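Local coordinates for protein luciferase-like monooxygenase (Streptomyces bottropensis, PDB 7BIP) that probably acts as a luciferase-like monooxygenase in the biosynthesis of the aromatic polyketide rishirilide, at residues E30-L35 and R337-F342; H38-V43 and V58-A63; S231-L236 and S322-S327. All coordinates share one frame; numbering follows the deposited sequence.

Contact 1: residues E30-L35 and R337-F342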
loop_
_atom_site.group_PDB
_atom_site.type_symbol
_atom_site.label_atom_id
_atom_site.label_comp_id
_atom_site.label_asym_id
_atom_site.label_seq_id
_atom_site.Cartn_x
_atom_site.Cartn_y
_atom_site.Cartn_z
ATOM N N GLU A 30 14.869 -7.308 -5.621
ATOM C CA GLU A 30 15.995 -7.844 -4.846
ATOM C C GLU A 30 17.282 -7.845 -5.661
ATOM O O GLU A 30 18.353 -7.502 -5.148
ATOM C CB GLU A 30 15.679 -9.266 -4.377
ATOM C CG GLU A 30 14.597 -9.343 -3.284
ATOM C CD GLU A 30 14.133 -10.775 -3.022
ATOM O OE1 GLU A 30 14.662 -11.702 -3.664
ATOM O OE2 GLU A 30 13.244 -10.988 -2.168
ATOM N N LEU A 31 17.195 -8.241 -6.933
ATOM C CA LEU A 31 18.381 -8.235 -7.781
ATOM C C LEU A 31 18.897 -6.817 -8.002
ATOM O O LEU A 31 20.112 -6.592 -8.035
ATOM C CB LEU A 31 18.067 -8.931 -9.105
ATOM C CG LEU A 31 19.273 -9.255 -9.984
ATOM C CD1 LEU A 31 20.141 -10.336 -9.333
ATOM C CD2 LEU A 31 18.803 -9.713 -11.364
ATOM N N ALA A 32 17.997 -5.839 -8.154
ATOM C CA ALA A 32 18.431 -4.444 -8.226
ATOM C C ALA A 32 19.242 -4.064 -6.987
ATOM O O ALA A 32 20.300 -3.424 -7.083
ATOM C CB ALA A 32 17.211 -3.529 -8.373
ATOM N N ASP A 33 18.740 -4.441 -5.812
ATOM C CA ASP A 33 19.451 -4.216 -4.554
ATOM C C ASP A 33 20.836 -4.860 -4.575
ATOM O O ASP A 33 21.847 -4.209 -4.291
ATOM C CB ASP A 33 18.600 -4.777 -3.412
ATOM C CG ASP A 33 18.848 -4.093 -2.079
ATOM O OD1 ASP A 33 19.065 -2.869 -2.065
ATOM O OD2 ASP A 33 18.787 -4.793 -1.046
ATOM N N GLU A 34 20.898 -6.141 -4.933
ATOM C CA GLU A 34 22.148 -6.891 -4.856
ATOM C C GLU A 34 23.178 -6.366 -5.846
ATOM O O GLU A 34 24.368 -6.285 -5.524
ATOM C CB GLU A 34 21.882 -8.371 -5.119
ATOM C CG GLU A 34 20.956 -9.036 -4.106
ATOM C CD GLU A 34 20.385 -10.358 -4.609
ATOM O OE1 GLU A 34 20.826 -10.835 -5.681
ATOM O OE2 GLU A 34 19.502 -10.923 -3.926
ATOM N N LEU A 35 22.735 -5.997 -7.052
ATOM C CA LEU A 35 23.657 -5.632 -8.123
ATOM C C LEU A 35 24.094 -4.176 -8.070
ATOM O O LEU A 35 24.985 -3.798 -8.836
ATOM C CB LEU A 35 23.028 -5.921 -9.495
ATOM C CG LEU A 35 22.774 -7.392 -9.843
ATOM C CD1 LEU A 35 22.084 -7.510 -11.196
ATOM C CD2 LEU A 35 24.090 -8.169 -9.840
ATOM N N ARG A 337 18.701 -11.439 -16.828
ATOM C CA ARG A 337 19.898 -11.372 -17.668
ATOM C C ARG A 337 20.202 -9.936 -18.068
ATOM O O ARG A 337 21.360 -9.502 -18.017
ATOM C CB ARG A 337 19.729 -12.247 -18.915
ATOM C CG ARG A 337 20.878 -12.083 -19.916
ATOM C CD ARG A 337 20.748 -13.060 -21.087
ATOM N NE ARG A 337 19.616 -12.733 -21.933
ATOM C CZ ARG A 337 19.314 -13.386 -23.049
ATOM N NH1 ARG A 337 20.065 -14.424 -23.433
ATOM N NH2 ARG A 337 18.262 -13.018 -23.761
ATOM N N THR A 338 19.167 -9.181 -18.461
ATOM C CA THR A 338 19.352 -7.773 -18.793
ATOM C C THR A 338 19.990 -7.033 -17.632
ATOM O O THR A 338 20.949 -6.273 -17.814
ATOM C CB THR A 338 18.005 -7.131 -19.147
ATOM O OG1 THR A 338 17.537 -7.640 -20.400
ATOM C CG2 THR A 338 18.136 -5.606 -19.250
ATOM N N MET A 339 19.473 -7.253 -16.418
ATOM C CA MET A 339 20.009 -6.538 -15.269
ATOM C C MET A 339 21.435 -6.977 -14.964
ATOM O O MET A 339 22.289 -6.138 -14.657
ATOM C CB MET A 339 19.100 -6.734 -14.060
ATOM C CG MET A 339 17.766 -6.021 -14.210
ATOM S SD MET A 339 16.666 -6.462 -12.863
ATOM C CE MET A 339 17.535 -5.771 -11.463
ATOM N N ARG A 340 21.713 -8.283 -15.054
ATOM C CA ARG A 340 23.060 -8.771 -14.764
ATOM C C ARG A 340 24.074 -8.250 -15.777
ATOM O O ARG A 340 25.189 -7.868 -15.401
ATOM C CB ARG A 340 23.071 -10.299 -14.722
ATOM C CG ARG A 340 22.342 -10.859 -13.510
ATOM C CD ARG A 340 22.702 -12.307 -13.213
ATOM N NE ARG A 340 22.079 -12.746 -11.965
ATOM C CZ ARG A 340 20.966 -13.469 -11.901
ATOM N NH1 ARG A 340 20.356 -13.849 -13.017
ATOM N NH2 ARG A 340 20.467 -13.817 -10.721
ATOM N N LEU A 341 23.708 -8.210 -17.064
ATOM C CA LEU A 341 24.639 -7.697 -18.065
ATOM C C LEU A 341 24.872 -6.204 -17.878
ATOM O O LEU A 341 26.001 -5.722 -18.018
ATOM C CB LEU A 341 24.113 -7.991 -19.473
ATOM C CG LEU A 341 24.213 -9.444 -19.945
ATOM C CD1 LEU A 341 23.465 -9.622 -21.280
ATOM C CD2 LEU A 341 25.665 -9.899 -20.074
ATOM N N PHE A 342 23.814 -5.457 -17.556
ATOM C CA PHE A 342 23.977 -4.032 -17.317
ATOM C C PHE A 342 24.877 -3.793 -16.117
ATOM O O PHE A 342 25.750 -2.924 -16.151
ATOM C CB PHE A 342 22.613 -3.368 -17.104
ATOM C CG PHE A 342 22.630 -1.880 -17.294
ATOM C CD1 PHE A 342 22.187 -1.313 -18.481
ATOM C CD2 PHE A 342 23.101 -1.039 -16.294
ATOM C CE1 PHE A 342 22.212 0.060 -18.663
ATOM C CE2 PHE A 342 23.119 0.338 -16.480
ATOM C CZ PHE A 342 22.682 0.878 -17.664
#
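Asp33 OD1 is gripped by two backbone N-H groups, those of Arg70 and Val71. OD2 takes a third, from Arg69, so three N-H groups hold the carboxylate. This ties helix 18-35 to the loop before strand 72-78. Asp33 points away from 337-342, and the contact itself is apolar packing. Met339 has the largest share. Its chain bends at chi3 (65°) and brings the methyl CE onto the backbone of the other helix, 3.3 Å from Ala32 N. The same methyl lies 3.8 Å from Ala32 CB. Leu31 runs past Met339 in the opposite direction, with its CD2 4.0 Å from Met339 CB. Leu31 also crosses the Arg340 side chain at about a right angle. Leu31 CD2 lies over one face of the guanidinium, and Leu31 CD1 is 3.8 Å from Arg340 NH2. One turn further on, Leu35 CD1 rests 3.7 Å from Met339 O. The two helical segments run nearly parallel (11°), with their axes 10.5 Å apart. They belong to the helices that follow the first and the eighth strands of the TIM barrel. Ala32 and Met339 both touch Ile5 of strand 2-6, and Thr338 packs on strand 228-236.

Contact 2: residues H38-V43 and V58-A63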
loop_
_atom_site.group_PDB
_atom_site.type_symbol
_atom_site.label_atom_id
_atom_site.label_comp_id
_atom_site.label_asym_id
_atom_site.label_seq_id
_atom_site.Cartn_x
_atom_site.Cartn_y
_atom_site.Cartn_z
ATOM N N HIS A 38 20.363 1.938 -8.692
ATOM C CA HIS A 38 20.044 3.123 -7.895
ATOM C C HIS A 38 18.644 3.052 -7.283
ATOM O O HIS A 38 18.444 3.486 -6.142
ATOM C CB HIS A 38 20.190 4.372 -8.773
ATOM C CG HIS A 38 19.732 5.639 -8.118
ATOM N ND1 HIS A 38 18.539 6.251 -8.435
ATOM C CD2 HIS A 38 20.313 6.411 -7.169
ATOM C CE1 HIS A 38 18.403 7.347 -7.709
ATOM N NE2 HIS A 38 19.464 7.464 -6.931
ATOM N N HIS A 39 17.666 2.516 -8.010
ATOM C CA HIS A 39 16.282 2.572 -7.547
ATOM C C HIS A 39 15.462 1.462 -8.194
ATOM O O HIS A 39 15.898 0.809 -9.145
ATOM C CB HIS A 39 15.651 3.937 -7.851
ATOM C CG HIS A 39 15.488 4.207 -9.315
ATOM N ND1 HIS A 39 16.349 5.020 -10.015
ATOM C CD2 HIS A 39 14.561 3.780 -10.207
ATOM C CE1 HIS A 39 15.965 5.080 -11.280
ATOM N NE2 HIS A 39 14.883 4.337 -11.422
ATOM N N VAL A 40 14.257 1.272 -7.651
ATOM C CA VAL A 40 13.191 0.461 -8.234
ATOM C C VAL A 40 11.971 1.366 -8.388
ATOM O O VAL A 40 11.545 2.010 -7.420
ATOM C CB VAL A 40 12.844 -0.758 -7.350
ATOM C CG1 VAL A 40 11.645 -1.506 -7.920
ATOM C CG2 VAL A 40 14.055 -1.702 -7.228
ATOM N N LYS A 41 11.419 1.424 -9.596
ATOM C CA LYS A 41 10.288 2.289 -9.908
ATOM C C LYS A 41 9.110 1.426 -10.354
ATOM O O LYS A 41 9.301 0.351 -10.916
ATOM C CB LYS A 41 10.679 3.288 -11.025
ATOM C CG LYS A 41 9.558 4.191 -11.542
ATOM C CD LYS A 41 10.117 5.188 -12.564
ATOM C CE LYS A 41 10.958 6.272 -11.901
ATOM N NZ LYS A 41 11.714 7.038 -12.959
ATOM N N THR A 42 7.886 1.874 -10.079
ATOM C CA THR A 42 6.732 1.279 -10.740
ATOM C C THR A 42 5.662 2.348 -10.912
ATOM O O THR A 42 5.840 3.503 -10.516
ATOM C CB THR A 42 6.213 0.043 -9.987
ATOM O OG1 THR A 42 5.335 -0.691 -10.854
ATOM C CG2 THR A 42 5.451 0.442 -8.726
ATOM N N VAL A 43 4.526 1.940 -11.484
ATOM C CA VAL A 43 3.567 2.860 -12.081
ATOM C C VAL A 43 2.196 2.706 -11.420
ATOM O O VAL A 43 1.973 1.823 -10.594
ATOM C CB VAL A 43 3.450 2.634 -13.597
ATOM C CG1 VAL A 43 4.835 2.555 -14.208
ATOM C CG2 VAL A 43 2.673 1.350 -13.862
ATOM N N VAL A 58 2.261 2.220 -4.417
ATOM C CA VAL A 58 2.748 2.205 -3.040
ATOM C C VAL A 58 2.680 0.796 -2.458
ATOM O O VAL A 58 3.544 0.401 -1.670
ATOM C CB VAL A 58 1.954 3.217 -2.190
ATOM C CG1 VAL A 58 2.228 3.030 -0.690
ATOM C CG2 VAL A 58 2.289 4.622 -2.633
ATOM N N THR A 59 1.642 0.016 -2.819
ATOM C CA THR A 59 1.505 -1.334 -2.268
ATOM C C THR A 59 2.653 -2.225 -2.724
ATOM O O THR A 59 3.251 -2.944 -1.911
ATOM C CB THR A 59 0.156 -1.946 -2.679
ATOM O OG1 THR A 59 -0.908 -1.166 -2.119
ATOM C CG2 THR A 59 0.021 -3.388 -2.168
ATOM N N PHE A 60 3.009 -2.156 -4.013
ATOM C CA PHE A 60 4.176 -2.903 -4.469
ATOM C C PHE A 60 5.460 -2.367 -3.841
ATOM O O PHE A 60 6.327 -3.140 -3.412
ATOM C CB PHE A 60 4.299 -2.862 -5.992
ATOM C CG PHE A 60 5.577 -3.478 -6.475
ATOM C CD1 PHE A 60 5.689 -4.857 -6.550
ATOM C CD2 PHE A 60 6.679 -2.692 -6.784
ATOM C CE1 PHE A 60 6.875 -5.463 -6.954
ATOM C CE2 PHE A 60 7.878 -3.285 -7.197
ATOM C CZ PHE A 60 7.970 -4.677 -7.282
ATOM N N LEU A 61 5.630 -1.043 -3.834
ATOM C CA LEU A 61 6.903 -0.497 -3.362
ATOM C C LEU A 61 7.122 -0.739 -1.865
ATOM O O LEU A 61 8.269 -0.813 -1.424
ATOM C CB LEU A 61 6.991 0.993 -3.690
ATOM C CG LEU A 61 7.070 1.312 -5.186
ATOM C CD1 LEU A 61 6.882 2.807 -5.399
ATOM C CD2 LEU A 61 8.383 0.805 -5.812
ATOM N N ALA A 62 6.057 -0.872 -1.062
ATOM C CA ALA A 62 6.264 -1.227 0.342
ATOM C C ALA A 62 6.807 -2.647 0.477
ATOM O O ALA A 62 7.713 -2.903 1.285
ATOM C CB ALA A 62 4.960 -1.062 1.123
ATOM N N ALA A 63 6.291 -3.571 -0.337
ATOM C CA ALA A 63 6.842 -4.922 -0.374
ATOM C C ALA A 63 8.287 -4.903 -0.865
ATOM O O ALA A 63 9.164 -5.529 -0.265
ATOM C CB ALA A 63 5.977 -5.819 -1.256
#
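Thr42 meets the Phe60 ring at a slant and runs antiparallel alongside Leu61. The Thr42 methyl touches both. Its CG2 lies 3.9 Å from Phe60 CD2 and 4.0 Å from Leu61 CG. The threonine torsion (chi1 -165°) leaves CG2 flanked by both the backbone N and the carbonyl carbon. OG1 is then anti to the backbone N and hydrogen-bonds to Leu7 O, so this buried hydroxyl has a partner. Phe60 CG is anti to its own backbone N (chi1 173°), which sends the ring toward the strand. Val40 CG1 meets that ring at its edge, near its plane, 4.2 Å from Phe60 CE2. Leu61 reaches the strand with its tip, CD2, which sits 3.7 Å from Val40 O. Val40 and Thr42 thus face the helix, whereas Lys41 between them points away from it, as alternation along a strand requires. Strand 39-42 and helix 57-67 open a beta-alpha-beta unit of the TIM barrel that strand 72-78 completes. Leu61 also packs on Leu95 of helix 85-98, and Phe60 on Met94 of the second subunit, so the helix lies between the barrel wall and the second subunit.

Contact 3: residues S231-L236 and S322-S327. With EDO (1,2-ethanediol), chain I.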
loop_
_atom_site.group_PDB
_atom_site.type_symbol
_atom_site.label_atom_id
_atom_site.label_comp_id
_atom_site.label_asym_id
_atom_site.label_seq_id
_atom_site.Cartn_x
_atom_site.Cartn_y
_atom_site.Cartn_z
ATOM N N SER A 231 12.449 7.262 -18.296
ATOM C CA SER A 231 12.385 5.806 -18.408
ATOM C C SER A 231 12.657 5.377 -19.842
ATOM O O SER A 231 12.220 6.036 -20.789
ATOM C CB SER A 231 11.031 5.256 -17.954
ATOM O OG SER A 231 10.903 5.333 -16.542
ATOM N N TYR A 232 13.387 4.269 -19.993
ATOM C CA TYR A 232 13.674 3.686 -21.300
ATOM C C TYR A 232 13.426 2.190 -21.239
ATOM O O TYR A 232 13.900 1.531 -20.314
ATOM C CB TYR A 232 15.131 3.900 -21.711
ATOM C CG TYR A 232 15.538 5.303 -22.096
ATOM C CD1 TYR A 232 15.457 5.737 -23.415
ATOM C CD2 TYR A 232 16.059 6.172 -21.147
ATOM C CE1 TYR A 232 15.862 7.016 -23.774
ATOM C CE2 TYR A 232 16.458 7.449 -21.492
ATOM C CZ TYR A 232 16.364 7.859 -22.804
ATOM O OH TYR A 232 16.757 9.125 -23.134
ATOM N N ASN A 233 12.732 1.647 -22.239
ATOM C CA ASN A 233 12.678 0.196 -22.376
ATOM C C ASN A 233 14.088 -0.355 -22.561
ATOM O O ASN A 233 14.907 0.212 -23.290
ATOM C CB ASN A 233 11.783 -0.198 -23.548
ATOM C CG ASN A 233 10.328 0.122 -23.289
ATOM O OD1 ASN A 233 9.877 0.107 -22.143
ATOM N ND2 ASN A 233 9.584 0.426 -24.348
ATOM N N CYS A 234 14.392 -1.447 -21.858
ATOM C CA CYS A 234 15.772 -1.914 -21.831
ATOM C C CYS A 234 15.803 -3.429 -21.931
ATOM O O CYS A 234 15.127 -4.120 -21.160
ATOM C CB CYS A 234 16.478 -1.437 -20.551
ATOM S SG CYS A 234 18.171 -1.992 -20.442
ATOM N N TYR A 235 16.585 -3.937 -22.880
ATOM C CA TYR A 235 16.776 -5.376 -23.031
ATOM C C TYR A 235 18.198 -5.602 -23.515
ATOM O O TYR A 235 18.587 -5.056 -24.553
ATOM C CB TYR A 235 15.754 -5.971 -24.021
ATOM C CG TYR A 235 15.745 -7.481 -24.040
ATOM C CD1 TYR A 235 14.736 -8.188 -23.409
ATOM C CD2 TYR A 235 16.749 -8.196 -24.672
ATOM C CE1 TYR A 235 14.726 -9.576 -23.417
ATOM C CE2 TYR A 235 16.755 -9.567 -24.681
ATOM C CZ TYR A 235 15.739 -10.254 -24.049
ATOM O OH TYR A 235 15.727 -11.630 -24.049
ATOM N N LEU A 236 18.971 -6.405 -22.776
ATOM C CA LEU A 236 20.355 -6.690 -23.135
ATOM C C LEU A 236 20.543 -8.183 -23.345
ATOM O O LEU A 236 19.974 -9.000 -22.612
ATOM C CB LEU A 236 21.322 -6.203 -22.042
ATOM C CG LEU A 236 21.798 -4.748 -22.071
ATOM C CD1 LEU A 236 20.652 -3.775 -21.931
ATOM C CD2 LEU A 236 22.839 -4.484 -20.967
ATOM N N SER A 322 15.550 5.166 -15.595
ATOM C CA SER A 322 14.906 3.935 -15.149
ATOM C C SER A 322 14.845 2.978 -16.329
ATOM O O SER A 322 14.268 3.312 -17.373
ATOM C CB SER A 322 13.496 4.179 -14.599
ATOM O OG SER A 322 13.503 5.136 -13.561
ATOM N N LEU A 323 15.432 1.796 -16.160
ATOM C CA LEU A 323 15.470 0.784 -17.214
ATOM C C LEU A 323 14.235 -0.100 -17.086
ATOM O O LEU A 323 14.094 -0.842 -16.113
ATOM C CB LEU A 323 16.753 -0.036 -17.100
ATOM C CG LEU A 323 18.044 0.783 -17.035
ATOM C CD1 LEU A 323 19.160 -0.074 -16.461
ATOM C CD2 LEU A 323 18.418 1.321 -18.426
ATOM N N GLN A 324 13.335 -0.011 -18.059
ATOM C CA GLN A 324 12.103 -0.791 -18.025
ATOM C C GLN A 324 12.392 -2.201 -18.546
ATOM O O GLN A 324 12.592 -2.388 -19.753
ATOM C CB GLN A 324 11.029 -0.087 -18.851
ATOM C CG GLN A 324 9.802 -0.936 -19.076
ATOM C CD GLN A 324 9.236 -1.419 -17.770
ATOM O OE1 GLN A 324 9.124 -0.651 -16.817
ATOM N NE2 GLN A 324 8.895 -2.693 -17.705
ATOM N N VAL A 325 12.400 -3.204 -17.658
ATOM C CA VAL A 325 12.998 -4.507 -17.974
ATOM C C VAL A 325 11.982 -5.636 -18.088
ATOM O O VAL A 325 12.385 -6.771 -18.371
ATOM C CB VAL A 325 14.090 -4.895 -16.955
ATOM C CG1 VAL A 325 15.297 -3.944 -17.044
ATOM C CG2 VAL A 325 13.537 -4.910 -15.535
ATOM N N ILE A 326 10.688 -5.375 -17.912
ATOM C CA ILE A 326 9.688 -6.432 -18.038
ATOM C C ILE A 326 8.691 -6.068 -19.127
ATOM O O ILE A 326 8.498 -4.894 -19.455
ATOM C CB ILE A 326 8.964 -6.703 -16.699
ATOM C CG1 ILE A 326 8.205 -5.456 -16.244
ATOM C CG2 ILE A 326 9.967 -7.144 -15.645
ATOM C CD1 ILE A 326 7.317 -5.668 -15.052
ATOM N N SER A 327 8.067 -7.094 -19.703
ATOM C CA SER A 327 7.033 -6.868 -20.712
ATOM C C SER A 327 6.366 -8.164 -21.141
ATOM O O SER A 327 7.034 -9.089 -21.615
ATOM C CB SER A 327 7.594 -6.163 -21.950
ATOM O OG SER A 327 6.541 -5.891 -22.868
HETATM C C1 EDO I . 5.626 1.744 -21.882
HETATM O O1 EDO I . 5.830 0.425 -21.366
HETATM C C2 EDO I . 6.435 2.732 -21.051
HETATM O O2 EDO I . 7.780 2.779 -21.542
HETATM O O HOH W 1 14.816 -6.825 -20.139
#
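Within 231-236 and 322-327 three backbone hydrogen bonds join the parallel strands. Gln324 N donates to Tyr232 O at 2.8 Å in a nearly straight bond (173° at the hydrogen). Tyr232 N gives to Ser322 O at 2.9 Å, almost along the C=O axis. Cys234 N reaches Gln324 O at 2.9 Å from above the carbonyl plane. Beyond the last of these the strands part, and a water bridges them by donating to Cys234 O and Val325 O. The Gln324 side chain bends back at chi2 (55°), so that NE2 bonds a lone pair of Ile326 O at 2.8 Å. Its OE1 is held by Phe8 N. These are the seventh and eighth strands of a TIM barrel, and the eighth pairs on its other edge with strand 2-6. Ser231, Asn233, Ser322 and Gln324 share one face of the sheet. Ser322 OG hydrogen-bonds His39 NE2 and Lys41 NZ there, while Ser231 OG hydrogen-bonds Asn6 ND2. Ser231 OG also lies 3.4 Å from Ser322 CB. Asn233 and Gln324 point the same way with their amide planes at 89°, and Asn233 OD1 sits 3.2 Å from Gln324 CG. A 1,2-ethanediol, probably from the crystallisation liquor, makes a weak hydrogen bond to that OD1. Tyr232 and Leu323 take the other face, against the surrounding helices. Cys234 CB packs 3.7 Å from Leu323 CB, and its side chain also touches Thr338.

From the N terminus, the chain first meets contact 1 at 30-35, in the helix after strand 2-6. Contact 2 opens a few residues later and closes a short loop at 58-63. Contact 3 starts at 231-236 and closes at 322-327. Contact 1 closes last, at 337-342, so its long loop encloses the other two, which follow each other in series. Contact 2 ties a strand to its next helix, contact 3 pairs the seventh and eighth barrel strands, and contact 1 joins the helices after the first and the eighth. Val40 of contact 2 packs on Ala32 of contact 1. Thr338 OG1 of contact 1 probably hydrogen-bonds Leu236 N of contact 3. Contacts 2 and 3 meet on the polar face where Ser322 lies.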